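Local coordinates for putative hexose oxidase (Nonomuraea sp. ATCC 39727, PDB 5AWV), which is a putative FAD-dependent hexose oxidase that binds the glycopeptide teicoplanin and probably oxidises a sugar of it, at residues D72-T77 / V185-Q190; N121-E126 / E136-G141; L251-T256 / A328-V333; S476-P481 / H491-K496. All coordinates share one frame; numbering follows the deposited sequence.

Contact 1 (D72-T77 / V185-Q190); sequences DAVEET and VVVNKQ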
loop_
_atom_site.group_PDB
_atom_site.type_symbol
_atom_site.label_atom_id
_atom_site.label_comp_id
_atom_site.label_asym_id
_atom_site.label_seq_id
_atom_site.Cartn_x
_atom_site.Cartn_y
_atom_site.Cartn_z
ATOM N N ASP A 72 -24.441 -2.700 -4.211
ATOM C CA ASP A 72 -25.121 -3.324 -5.407
ATOM C C ASP A 72 -24.203 -4.185 -6.257
ATOM O O ASP A 72 -24.593 -5.263 -6.796
ATOM C CB ASP A 72 -25.831 -2.299 -6.331
ATOM C CG ASP A 72 -26.801 -1.371 -5.571
ATOM O OD1 ASP A 72 -27.423 -1.840 -4.580
ATOM O OD2 ASP A 72 -26.939 -0.166 -5.963
ATOM N N ALA A 73 -22.968 -3.717 -6.445
ATOM C CA ALA A 73 -22.015 -4.446 -7.275
ATOM C C ALA A 73 -21.609 -5.755 -6.575
ATOM O O ALA A 73 -21.579 -6.763 -7.214
ATOM C CB ALA A 73 -20.795 -3.591 -7.587
ATOM N N VAL A 74 -21.376 -5.718 -5.273
ATOM C CA VAL A 74 -21.091 -6.915 -4.488
ATOM C C VAL A 74 -22.265 -7.923 -4.601
ATOM O O VAL A 74 -22.047 -9.055 -5.041
ATOM C CB VAL A 74 -20.825 -6.547 -3.033
ATOM C CG1 VAL A 74 -20.755 -7.794 -2.179
ATOM C CG2 VAL A 74 -19.413 -5.853 -2.938
ATOM N N GLU A 75 -23.483 -7.444 -4.327
ATOM C CA GLU A 75 -24.708 -8.299 -4.396
ATOM C C GLU A 75 -24.898 -8.952 -5.738
ATOM O O GLU A 75 -25.258 -10.118 -5.836
ATOM C CB GLU A 75 -25.968 -7.514 -4.014
ATOM C CG GLU A 75 -26.947 -8.209 -3.028
ATOM C CD GLU A 75 -27.524 -7.199 -1.995
ATOM O OE1 GLU A 75 -28.057 -7.587 -0.956
ATOM O OE2 GLU A 75 -27.394 -5.971 -2.156
ATOM N N GLU A 76 -24.667 -8.210 -6.799
ATOM C CA GLU A 76 -24.656 -8.784 -8.110
ATOM C C GLU A 76 -23.708 -9.967 -8.351
ATOM O O GLU A 76 -24.087 -10.953 -9.024
ATOM C CB GLU A 76 -24.435 -7.701 -9.172
ATOM C CG GLU A 76 -24.590 -8.291 -10.565
ATOM C CD GLU A 76 -24.675 -7.264 -11.686
ATOM O OE1 GLU A 76 -24.466 -7.718 -12.833
ATOM O OE2 GLU A 76 -24.914 -6.041 -11.434
ATOM N N THR A 77 -22.484 -9.894 -7.816
ATOM C CA THR A 77 -21.565 -10.985 -7.965
ATOM C C THR A 77 -22.059 -12.154 -7.070
ATOM O O THR A 77 -21.802 -13.264 -7.381
ATOM C CB THR A 77 -20.119 -10.595 -7.554
ATOM O OG1 THR A 77 -20.098 -10.255 -6.155
ATOM C CG2 THR A 77 -19.622 -9.377 -8.373
ATOM N N VAL A 185 -18.438 -2.927 3.145
ATOM C CA VAL A 185 -19.552 -3.643 2.570
ATOM C C VAL A 185 -19.228 -5.151 2.706
ATOM O O VAL A 185 -18.247 -5.638 2.155
ATOM C CB VAL A 185 -19.826 -3.242 1.143
ATOM C CG1 VAL A 185 -20.829 -4.138 0.468
ATOM C CG2 VAL A 185 -20.252 -1.786 1.067
ATOM N N VAL A 186 -20.012 -5.832 3.521
ATOM C CA VAL A 186 -19.879 -7.251 3.780
ATOM C C VAL A 186 -21.086 -8.041 3.263
ATOM O O VAL A 186 -22.135 -7.451 3.035
ATOM C CB VAL A 186 -19.751 -7.518 5.312
ATOM C CG1 VAL A 186 -18.491 -6.838 5.855
ATOM C CG2 VAL A 186 -21.005 -7.060 6.097
ATOM N N VAL A 187 -20.941 -9.360 3.171
ATOM C CA VAL A 187 -21.981 -10.237 2.641
ATOM C C VAL A 187 -22.370 -11.202 3.726
ATOM O O VAL A 187 -21.505 -11.948 4.214
ATOM C CB VAL A 187 -21.484 -11.037 1.463
ATOM C CG1 VAL A 187 -22.489 -12.062 1.035
ATOM C CG2 VAL A 187 -21.185 -10.121 0.276
ATOM N N ASN A 188 -23.670 -11.240 4.094
ATOM C CA ASN A 188 -24.090 -12.149 5.209
ATOM C C ASN A 188 -24.338 -13.575 4.734
ATOM O O ASN A 188 -24.196 -13.882 3.565
ATOM C CB ASN A 188 -25.325 -11.571 5.992
ATOM C CG ASN A 188 -26.575 -11.487 5.146
ATOM O OD1 ASN A 188 -26.695 -12.038 4.078
ATOM N ND2 ASN A 188 -27.468 -10.730 5.612
ATOM N N LYS A 189 -24.726 -14.474 5.638
ATOM C CA LYS A 189 -24.940 -15.875 5.221
ATOM C C LYS A 189 -26.049 -16.017 4.206
ATOM O O LYS A 189 -25.940 -16.846 3.321
ATOM C CB LYS A 189 -25.183 -16.834 6.412
ATOM C CG LYS A 189 -24.756 -18.255 5.982
ATOM C CD LYS A 189 -25.312 -19.448 6.787
ATOM C CE LYS A 189 -24.225 -20.338 7.403
ATOM N NZ LYS A 189 -23.636 -19.646 8.588
ATOM N N GLN A 190 -27.064 -15.143 4.234
ATOM C CA GLN A 190 -28.124 -15.212 3.194
ATOM C C GLN A 190 -27.716 -14.589 1.872
ATOM O O GLN A 190 -28.489 -14.617 0.929
ATOM C CB GLN A 190 -29.442 -14.557 3.649
ATOM C CG GLN A 190 -30.061 -15.205 4.893
ATOM C CD GLN A 190 -29.269 -14.916 6.154
ATOM O OE1 GLN A 190 -28.590 -13.883 6.255
ATOM N NE2 GLN A 190 -29.284 -15.850 7.097
#
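Val74 sits astride Val185 and Val187, giving one methyl to each. Its CG1 meets CG2 of Val187 at 3.4 Å, tighter than carbon atoms usually pack, while its CG2 comes to 4.1 Å from CG1 of Val185, with the two side chains running past each other in opposite directions. Val185 points its CB at the helix, Val187 reaches it obliquely with CG2, and the CB of Val186 between them points away. The fork of Val74 is set by CG1 lying opposite the backbone N (chi1 171°), which leaves CG2 beside that N; each branch therefore finds a different strand residue. One turn further along the helix, Thr77 OG1 donates a hydrogen bond to Val74 O, though the modelled separation of 2.5 Å is suspiciously short. The same hydroxyl also bonds His514 NE2. Beyond the valines, Glu75 OE1 takes the backbone N-H of Ala193, a polar tie between helix and sheet beside the apolar one. The contact belongs to the FAD-binding domain, with a bound FAD about 8 Å from the side chain of Val185. Helix 67-80 here covers strand 179-187, which is flanked in its antiparallel sheet by strands 193-199 and 223-229; Ile106 of strand 104-107, in a second sheet, also touches Val74, so this helix touches strands of both sheets.

Contact 2 (N121-E126 / E136-G141); sequences NAFLIE and EKLYLG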
loop_
_atom_site.group_PDB
_atom_site.type_symbol
_atom_site.label_atom_id
_atom_site.label_comp_id
_atom_site.label_asym_id
_atom_site.label_seq_id
_atom_site.Cartn_x
_atom_site.Cartn_y
_atom_site.Cartn_z
ATOM N N ASN A 121 -15.014 13.297 13.794
ATOM C CA ASN A 121 -13.858 14.075 14.275
ATOM C C ASN A 121 -12.569 13.319 13.819
ATOM O O ASN A 121 -11.650 13.054 14.602
ATOM C CB ASN A 121 -13.899 14.324 15.807
ATOM C CG ASN A 121 -12.881 15.297 16.266
ATOM O OD1 ASN A 121 -12.337 15.211 17.402
ATOM N ND2 ASN A 121 -12.651 16.279 15.481
ATOM N N ALA A 122 -12.519 13.080 12.517
ATOM C CA ALA A 122 -11.400 12.342 11.882
ATOM C C ALA A 122 -11.381 12.708 10.420
ATOM O O ALA A 122 -12.352 13.193 9.893
ATOM C CB ALA A 122 -11.624 10.835 12.015
ATOM N N PHE A 123 -10.267 12.396 9.774
ATOM C CA PHE A 123 -10.138 12.491 8.325
ATOM C C PHE A 123 -10.661 11.310 7.597
ATOM O O PHE A 123 -10.256 10.192 7.832
ATOM C CB PHE A 123 -8.680 12.708 7.966
ATOM C CG PHE A 123 -8.182 14.026 8.351
ATOM C CD1 PHE A 123 -8.385 15.113 7.541
ATOM C CD2 PHE A 123 -7.540 14.206 9.532
ATOM C CE1 PHE A 123 -7.896 16.334 7.889
ATOM C CE2 PHE A 123 -7.091 15.407 9.875
ATOM C CZ PHE A 123 -7.236 16.487 9.070
ATOM N N LEU A 124 -11.607 11.538 6.729
ATOM C CA LEU A 124 -12.183 10.561 5.835
ATOM C C LEU A 124 -11.238 10.495 4.609
ATOM O O LEU A 124 -10.930 11.569 3.951
ATOM C CB LEU A 124 -13.561 11.068 5.377
ATOM C CG LEU A 124 -14.499 10.122 4.638
ATOM C CD1 LEU A 124 -15.866 10.687 4.270
ATOM C CD2 LEU A 124 -13.977 9.667 3.350
ATOM N N ILE A 125 -10.768 9.291 4.297
ATOM C CA ILE A 125 -9.934 9.019 3.088
ATOM C C ILE A 125 -10.532 7.835 2.419
ATOM O O ILE A 125 -10.639 6.706 2.985
ATOM C CB ILE A 125 -8.485 8.751 3.459
ATOM C CG1 ILE A 125 -7.949 9.923 4.305
ATOM C CG2 ILE A 125 -7.601 8.646 2.237
ATOM C CD1 ILE A 125 -6.530 9.771 4.736
ATOM N N GLU A 126 -10.958 8.054 1.187
ATOM C CA GLU A 126 -11.535 7.008 0.368
ATOM C C GLU A 126 -10.476 6.157 -0.327
ATOM O O GLU A 126 -9.378 6.653 -0.536
ATOM C CB GLU A 126 -12.564 7.598 -0.635
ATOM C CG GLU A 126 -13.866 7.879 0.055
ATOM C CD GLU A 126 -14.959 8.409 -0.843
ATOM O OE1 GLU A 126 -14.669 8.910 -1.929
ATOM O OE2 GLU A 126 -16.132 8.337 -0.412
ATOM N N GLU A 136 -0.383 15.135 -0.461
ATOM C CA GLU A 136 -0.510 16.480 -0.916
ATOM C C GLU A 136 -1.712 17.206 -0.280
ATOM O O GLU A 136 -1.564 18.331 0.147
ATOM C CB GLU A 136 -0.573 16.429 -2.450
ATOM C CG GLU A 136 -0.138 17.651 -3.147
ATOM C CD GLU A 136 1.394 17.898 -2.956
ATOM O OE1 GLU A 136 1.627 18.853 -2.190
ATOM O OE2 GLU A 136 2.268 17.109 -3.487
ATOM N N LYS A 137 -2.908 16.596 -0.334
ATOM C CA LYS A 137 -4.061 17.218 0.220
ATOM C C LYS A 137 -4.052 17.376 1.724
ATOM O O LYS A 137 -4.507 18.382 2.262
ATOM C CB LYS A 137 -5.274 16.403 -0.173
ATOM C CG LYS A 137 -6.611 16.896 0.310
ATOM C CD LYS A 137 -7.136 18.161 -0.326
ATOM C CE LYS A 137 -8.571 18.506 0.214
ATOM N NZ LYS A 137 -9.617 17.750 -0.545
ATOM N N LEU A 138 -3.618 16.358 2.431
ATOM C CA LEU A 138 -3.483 16.450 3.892
ATOM C C LEU A 138 -2.496 17.579 4.272
ATOM O O LEU A 138 -2.747 18.323 5.247
ATOM C CB LEU A 138 -3.059 15.119 4.479
ATOM C CG LEU A 138 -4.080 13.958 4.516
ATOM C CD1 LEU A 138 -3.522 12.749 5.356
ATOM C CD2 LEU A 138 -5.397 14.346 5.206
ATOM N N TYR A 139 -1.406 17.693 3.533
ATOM C CA TYR A 139 -0.423 18.725 3.784
ATOM C C TYR A 139 -0.908 20.146 3.479
ATOM O O TYR A 139 -0.864 21.025 4.390
ATOM C CB TYR A 139 0.807 18.472 2.950
ATOM C CG TYR A 139 2.008 19.389 3.247
ATOM C CD1 TYR A 139 2.364 19.685 4.543
ATOM C CD2 TYR A 139 2.697 20.055 2.223
ATOM C CE1 TYR A 139 3.456 20.474 4.826
ATOM C CE2 TYR A 139 3.777 20.905 2.512
ATOM C CZ TYR A 139 4.179 21.057 3.821
ATOM O OH TYR A 139 5.279 21.842 4.206
ATOM N N LEU A 140 -1.472 20.322 2.285
ATOM C CA LEU A 140 -2.048 21.643 1.891
ATOM C C LEU A 140 -3.195 22.141 2.796
ATOM O O LEU A 140 -3.186 23.315 3.275
ATOM C CB LEU A 140 -2.376 21.684 0.403
ATOM C CG LEU A 140 -1.132 21.652 -0.503
ATOM C CD1 LEU A 140 -1.506 21.954 -1.942
ATOM C CD2 LEU A 140 -0.007 22.626 -0.119
ATOM N N GLY A 141 -4.129 21.246 3.075
ATOM C CA GLY A 141 -5.291 21.537 3.806
ATOM C C GLY A 141 -5.072 21.795 5.244
ATOM O O GLY A 141 -5.653 22.751 5.793
#
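The phenyl ring of Phe123 is the flat group here, and CD2 of Leu138 approaches it obliquely, nearest CD1 at 3.9 Å and CE1 at 4.2 Å. Trp142, just beyond the helical segment, also packs against the Phe123 ring, in a T-shaped (edge-to-face) pair. A second ring, Tyr139, is turned off this contact and makes its own edge-to-face pair with Trp350. The motif is a beta hairpin, strands 114-117 and 122-125, followed by a helix that folds back over it, within the FAD-binding domain. A G1 beta bulge, in which Asn121 and Ala122 both face Asp117, marks the hairpin turn; Asn121 takes the positive phi (47°) expected of its first position.

Leu138 carries the contact on the helix side. Its two methyls divide between alternate strand residues, CD2 for Phe123 and CD1 for Ile125. The Ile125 CB does not point straight at the helix, but its chain is stretched out (chi2 180°), and that carries CD1 within reach of the leucine. All three side chains are buried, and the touch across the contact is purely apolar. A polar tie runs beside it: Lys137 NZ bonds the carbonyl O of Ile114 on the other hairpin strand. The outer side of the helix meets the second subunit, where Leu140 O accepts a bond from Arg41 NH1 of that neighbouring chain. The looser of the two contacts made by the Leu138 methyls is Ile125 CD1 to Leu138 CD1, at 4.3 Å.

Contact 3 (L251-T256 / A328-V333); sequences LTSTVT and AHIEAV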
loop_
_atom_site.group_PDB
_atom_site.type_symbol
_atom_site.label_atom_id
_atom_site.label_comp_id
_atom_site.label_asym_id
_atom_site.label_seq_id
_atom_site.Cartn_x
_atom_site.Cartn_y
_atom_site.Cartn_z
ATOM N N LEU A 251 16.860 16.468 6.346
ATOM C CA LEU A 251 18.221 16.297 5.867
ATOM C C LEU A 251 18.389 14.935 5.221
ATOM O O LEU A 251 18.050 13.888 5.794
ATOM C CB LEU A 251 19.157 16.523 7.075
ATOM C CG LEU A 251 20.578 17.021 6.968
ATOM C CD1 LEU A 251 20.666 18.321 6.152
ATOM C CD2 LEU A 251 21.121 17.240 8.393
ATOM N N THR A 252 18.876 14.929 4.007
ATOM C CA THR A 252 19.003 13.719 3.216
ATOM C C THR A 252 20.432 13.473 2.684
ATOM O O THR A 252 21.176 14.415 2.403
ATOM C CB THR A 252 18.034 13.736 2.035
ATOM O OG1 THR A 252 18.393 14.794 1.128
ATOM C CG2 THR A 252 16.543 13.975 2.530
ATOM N N SER A 253 20.790 12.216 2.553
ATOM C CA SER A 253 21.998 11.826 1.905
ATOM C C SER A 253 21.854 10.438 1.368
ATOM O O SER A 253 21.142 9.642 1.968
ATOM C CB SER A 253 23.109 11.854 2.993
ATOM O OG SER A 253 24.361 11.415 2.484
ATOM N N THR A 254 22.527 10.100 0.279
ATOM C CA THR A 254 22.634 8.688 -0.158
ATOM C C THR A 254 24.105 8.308 -0.201
ATOM O O THR A 254 24.867 8.961 -0.898
ATOM C CB THR A 254 21.956 8.545 -1.527
ATOM O OG1 THR A 254 20.563 8.923 -1.415
ATOM C CG2 THR A 254 22.119 7.163 -2.140
ATOM N N VAL A 255 24.512 7.304 0.579
ATOM C CA VAL A 255 25.856 6.749 0.542
ATOM C C VAL A 255 25.843 5.727 -0.622
ATOM O O VAL A 255 24.892 4.878 -0.737
ATOM C CB VAL A 255 26.196 5.986 1.836
ATOM C CG1 VAL A 255 27.567 5.308 1.782
ATOM C CG2 VAL A 255 26.131 6.861 3.045
ATOM N N THR A 256 26.827 5.789 -1.527
ATOM C CA THR A 256 26.919 4.817 -2.616
ATOM C C THR A 256 28.045 3.845 -2.365
ATOM O O THR A 256 29.067 4.235 -1.844
ATOM C CB THR A 256 27.071 5.594 -3.942
ATOM O OG1 THR A 256 25.933 6.473 -4.085
ATOM C CG2 THR A 256 26.997 4.675 -5.070
ATOM N N ALA A 328 26.566 10.442 12.488
ATOM C CA ALA A 328 26.808 9.284 13.296
ATOM C C ALA A 328 26.270 7.976 12.752
ATOM O O ALA A 328 26.930 6.927 12.830
ATOM C CB ALA A 328 26.276 9.519 14.669
ATOM N N HIS A 329 25.055 7.991 12.165
ATOM C CA HIS A 329 24.578 6.818 11.470
ATOM C C HIS A 329 25.479 6.398 10.295
ATOM O O HIS A 329 25.812 5.208 10.108
ATOM C CB HIS A 329 23.120 7.121 10.935
ATOM C CG HIS A 329 22.509 6.011 10.156
ATOM N ND1 HIS A 329 22.092 4.836 10.730
ATOM C CD2 HIS A 329 22.261 5.892 8.839
ATOM C CE1 HIS A 329 21.608 4.043 9.796
ATOM N NE2 HIS A 329 21.683 4.675 8.639
ATOM N N ILE A 330 25.873 7.367 9.479
ATOM C CA ILE A 330 26.660 7.023 8.329
ATOM C C ILE A 330 28.000 6.429 8.773
ATOM O O ILE A 330 28.467 5.382 8.247
ATOM C CB ILE A 330 26.956 8.280 7.473
ATOM C CG1 ILE A 330 25.745 8.740 6.726
ATOM C CG2 ILE A 330 28.096 8.004 6.476
ATOM C CD1 ILE A 330 25.907 10.161 6.258
ATOM N N GLU A 331 28.650 7.061 9.747
ATOM C CA GLU A 331 29.974 6.520 10.169
ATOM C C GLU A 331 29.894 5.149 10.786
ATOM O O GLU A 331 30.794 4.347 10.561
ATOM C CB GLU A 331 30.655 7.416 11.174
ATOM C CG GLU A 331 31.239 8.624 10.531
ATOM C CD GLU A 331 32.378 8.252 9.585
ATOM O OE1 GLU A 331 33.368 7.623 10.015
ATOM O OE2 GLU A 331 32.216 8.563 8.422
ATOM N N ALA A 332 28.834 4.859 11.551
ATOM C CA ALA A 332 28.628 3.539 12.076
ATOM C C ALA A 332 28.525 2.568 10.938
ATOM O O ALA A 332 29.046 1.467 11.023
ATOM C CB ALA A 332 27.360 3.479 12.956
ATOM N N VAL A 333 27.778 2.920 9.904
ATOM C CA VAL A 333 27.508 1.960 8.856
ATOM C C VAL A 333 28.776 1.671 8.004
ATOM O O VAL A 333 28.988 0.519 7.585
ATOM C CB VAL A 333 26.325 2.367 7.934
ATOM C CG1 VAL A 333 26.191 1.451 6.710
ATOM C CG2 VAL A 333 24.976 2.221 8.678
#
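Val255 and Ile330 meet through their branches, the two side chains crossing at a slant. A single methyl of the valine, CG2, rests in the fork of the isoleucine, 4.1 Å from its CG2 and 4.2 Å from its CG1. That fork opens to the strand because CG2 of Ile330 stands opposite its backbone N and CG1 beside it (chi1 -73°), and the longer branch then runs on so that CD1 approaches Ser253. There the hydroxyl OG lies 4.3 Å from Ile330 CD1, a van der Waals neighbour. Ser253 and Val255 share one side of the strand, and both CB atoms point to the helix, while Thr254 between them faces the other way and its OG1 bonds the backbone of the bound peptide. The strand thus has a helix on one face and peptide ligand on the other. Next to Ile330 on the helix, His329 is held separately: Val333 CG2 stands 3.9 Å above one face of its ring, Trp277 packs against it edge-to-face, and NE2 bonds Ser293 OG. The seven-stranded antiparallel sheet backed by helices is consistent with the substrate-binding domain of this flavoprotein family. Strand 249-257 runs in it between 309-316 and 340-349; Ile313 of the former also touches Ile330, and helix 322-334 packs over this side with helix 264-280 next to it, through Trp277 and Leu270.

Contact 4 (S476-P481 / H491-K496); sequences SDLADP and HDLYYK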
loop_
_atom_site.group_PDB
_atom_site.type_symbol
_atom_site.label_atom_id
_atom_site.label_comp_id
_atom_site.label_asym_id
_atom_site.label_seq_id
_atom_site.Cartn_x
_atom_site.Cartn_y
_atom_site.Cartn_z
ATOM N N SER A 476 2.877 -15.827 -2.370
ATOM C CA SER A 476 2.274 -17.157 -2.484
ATOM C C SER A 476 3.218 -18.316 -2.264
ATOM O O SER A 476 2.748 -19.371 -1.884
ATOM C CB SER A 476 1.669 -17.329 -3.890
ATOM O OG SER A 476 0.536 -16.495 -3.786
ATOM N N ASP A 477 4.550 -18.081 -2.375
ATOM C CA ASP A 477 5.522 -19.099 -2.144
ATOM C C ASP A 477 5.500 -19.526 -0.708
ATOM O O ASP A 477 5.919 -20.685 -0.387
ATOM C CB ASP A 477 6.964 -18.671 -2.484
ATOM C CG ASP A 477 7.182 -18.302 -3.926
ATOM O OD1 ASP A 477 6.331 -18.443 -4.827
ATOM O OD2 ASP A 477 8.281 -17.829 -4.179
ATOM N N LEU A 478 5.011 -18.664 0.188
ATOM C CA LEU A 478 4.989 -19.009 1.591
ATOM C C LEU A 478 3.904 -20.054 1.913
ATOM O O LEU A 478 3.958 -20.711 2.933
ATOM C CB LEU A 478 4.758 -17.806 2.486
ATOM C CG LEU A 478 5.913 -16.785 2.509
ATOM C CD1 LEU A 478 5.686 -15.729 3.613
ATOM C CD2 LEU A 478 7.218 -17.530 2.685
ATOM N N ALA A 479 2.914 -20.157 1.057
ATOM C CA ALA A 479 1.906 -21.244 1.106
ATOM C C ALA A 479 2.243 -22.409 0.168
ATOM O O ALA A 479 1.395 -23.256 -0.051
ATOM C CB ALA A 479 0.565 -20.701 0.659
ATOM N N ASP A 480 3.448 -22.477 -0.404
ATOM C CA ASP A 480 3.756 -23.553 -1.339
ATOM C C ASP A 480 4.626 -24.488 -0.541
ATOM O O ASP A 480 5.769 -24.127 -0.273
ATOM C CB ASP A 480 4.484 -23.022 -2.548
ATOM C CG ASP A 480 4.920 -24.160 -3.536
ATOM O OD1 ASP A 480 4.920 -25.347 -3.176
ATOM O OD2 ASP A 480 5.331 -23.804 -4.635
ATOM N N PRO A 481 4.105 -25.684 -0.145
ATOM C CA PRO A 481 4.924 -26.609 0.706
ATOM C C PRO A 481 6.214 -27.155 0.014
ATOM O O PRO A 481 7.106 -27.619 0.700
ATOM C CB PRO A 481 3.940 -27.743 1.077
ATOM C CG PRO A 481 2.889 -27.710 -0.019
ATOM C CD PRO A 481 2.814 -26.276 -0.511
ATOM N N HIS A 491 -0.086 -18.410 7.089
ATOM C CA HIS A 491 -0.823 -17.485 7.955
ATOM C C HIS A 491 -0.183 -17.216 9.284
ATOM O O HIS A 491 -0.349 -16.161 9.880
ATOM C CB HIS A 491 -2.298 -17.891 8.055
ATOM C CG HIS A 491 -2.532 -19.300 8.472
ATOM N ND1 HIS A 491 -2.198 -19.791 9.723
ATOM C CD2 HIS A 491 -3.073 -20.327 7.803
ATOM C CE1 HIS A 491 -2.569 -21.052 9.812
ATOM N NE2 HIS A 491 -3.113 -21.386 8.659
ATOM N N ASP A 492 0.602 -18.152 9.783
ATOM C CA ASP A 492 1.372 -17.922 10.984
ATOM C C ASP A 492 2.601 -17.061 10.790
ATOM O O ASP A 492 2.957 -16.331 11.679
ATOM C CB ASP A 492 1.749 -19.220 11.643
ATOM C CG ASP A 492 0.461 -20.021 12.170
ATOM O OD1 ASP A 492 -0.750 -19.576 12.048
ATOM O OD2 ASP A 492 0.713 -21.067 12.770
ATOM N N LEU A 493 3.203 -17.103 9.626
ATOM C CA LEU A 493 4.289 -16.221 9.332
ATOM C C LEU A 493 3.770 -14.744 9.185
ATOM O O LEU A 493 4.410 -13.833 9.688
ATOM C CB LEU A 493 4.935 -16.633 7.960
ATOM C CG LEU A 493 5.514 -18.071 7.909
ATOM C CD1 LEU A 493 6.111 -18.304 6.537
ATOM C CD2 LEU A 493 6.548 -18.205 9.000
ATOM N N TYR A 494 2.609 -14.546 8.545
ATOM C CA TYR A 494 2.064 -13.181 8.371
ATOM C C TYR A 494 1.421 -12.613 9.650
ATOM O O TYR A 494 1.598 -11.418 9.986
ATOM C CB TYR A 494 1.035 -13.102 7.251
ATOM C CG TYR A 494 1.665 -13.181 5.935
ATOM C CD1 TYR A 494 2.430 -12.117 5.419
ATOM C CD2 TYR A 494 1.462 -14.247 5.135
ATOM C CE1 TYR A 494 3.049 -12.212 4.193
ATOM C CE2 TYR A 494 2.102 -14.350 3.905
ATOM C CZ TYR A 494 2.879 -13.327 3.441
ATOM O OH TYR A 494 3.473 -13.431 2.225
ATOM N N TYR A 495 0.698 -13.470 10.347
ATOM C CA TYR A 495 -0.167 -13.000 11.455
ATOM C C TYR A 495 0.145 -13.457 12.862
ATOM O O TYR A 495 -0.422 -12.917 13.811
ATOM C CB TYR A 495 -1.617 -13.402 11.127
ATOM C CG TYR A 495 -2.174 -12.913 9.777
ATOM C CD1 TYR A 495 -2.226 -11.569 9.447
ATOM C CD2 TYR A 495 -2.683 -13.790 8.905
ATOM C CE1 TYR A 495 -2.804 -11.155 8.282
ATOM C CE2 TYR A 495 -3.290 -13.390 7.732
ATOM C CZ TYR A 495 -3.374 -12.062 7.438
ATOM O OH TYR A 495 -3.962 -11.719 6.275
ATOM N N LYS A 496 1.046 -14.400 13.003
ATOM C CA LYS A 496 1.447 -14.990 14.252
ATOM C C LYS A 496 0.237 -15.291 15.121
ATOM O O LYS A 496 -0.748 -15.872 14.602
ATOM C CB LYS A 496 2.554 -14.136 14.919
ATOM C CG LYS A 496 3.834 -13.900 14.100
ATOM C CD LYS A 496 4.865 -13.072 14.851
ATOM C CE LYS A 496 5.344 -13.770 16.134
ATOM N NZ LYS A 496 6.182 -12.898 16.923
#
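Leu478 lies in a short 3-10 turn, closed by the 3.0 Å bond from Ala479 N to Ser476 O, and its CA stands 8.3 Å from that of Leu493 on the helix opposite. The leucine side chain reaches over that gap and pushes its CD1 methyl between two helix residues. CD1 lies 3.9 Å from CD1 of Leu493 and 3.7 Å from CZ of Tyr494, so it touches the hydroxyl end of the tyrosine. Tyr494 does not aim its CB at the turn; with CG opposite the carbonyl carbon (chi1 -73°), the ring swings round until its far end arrives there. The phenol oxygen is then taken up by the backbone N-H of Asp475, just ahead of the turn, which fixes the outer end of the ring beside Leu478. The base of the same side chain serves another ring, its CB lying over the centre of one face of Tyr495. At the start of the segment His491 ND1 gives a bent bond (139°) to Asp492 OD1, in the imidazole plane but well above the carboxylate plane, and the His491 ring stacks on His499. Both segments belong to the berberine-like C-terminal region, and FAD-binding Tyr470 is about 6 Å from the Tyr494 side chain. Lys496 is the first residue to leave helical phi/psi, with positive phi; helix 490-495 packs against helix 499-509 through Asp492 and Tyr495.

How the contacts relate
From the N terminus, contact 1 opens first, on helix 67-80, and closes only at strand 179-187. Within that long span contact 2 opens and closes, joining a hairpin strand to the helix that soon follows it. Both reach the same five-stranded antiparallel sheet of the FAD-binding domain, yet their centres are about 29 Å apart. Contact 3 comes next in series and ties a strand of the seven-stranded sheet to a helix behind it, with its centre about 51 Å from that of contact 1, across the middle of the chain. Contact 4 closes a short loop in the berberine-like region near the C terminus. No two contacts cross or touch.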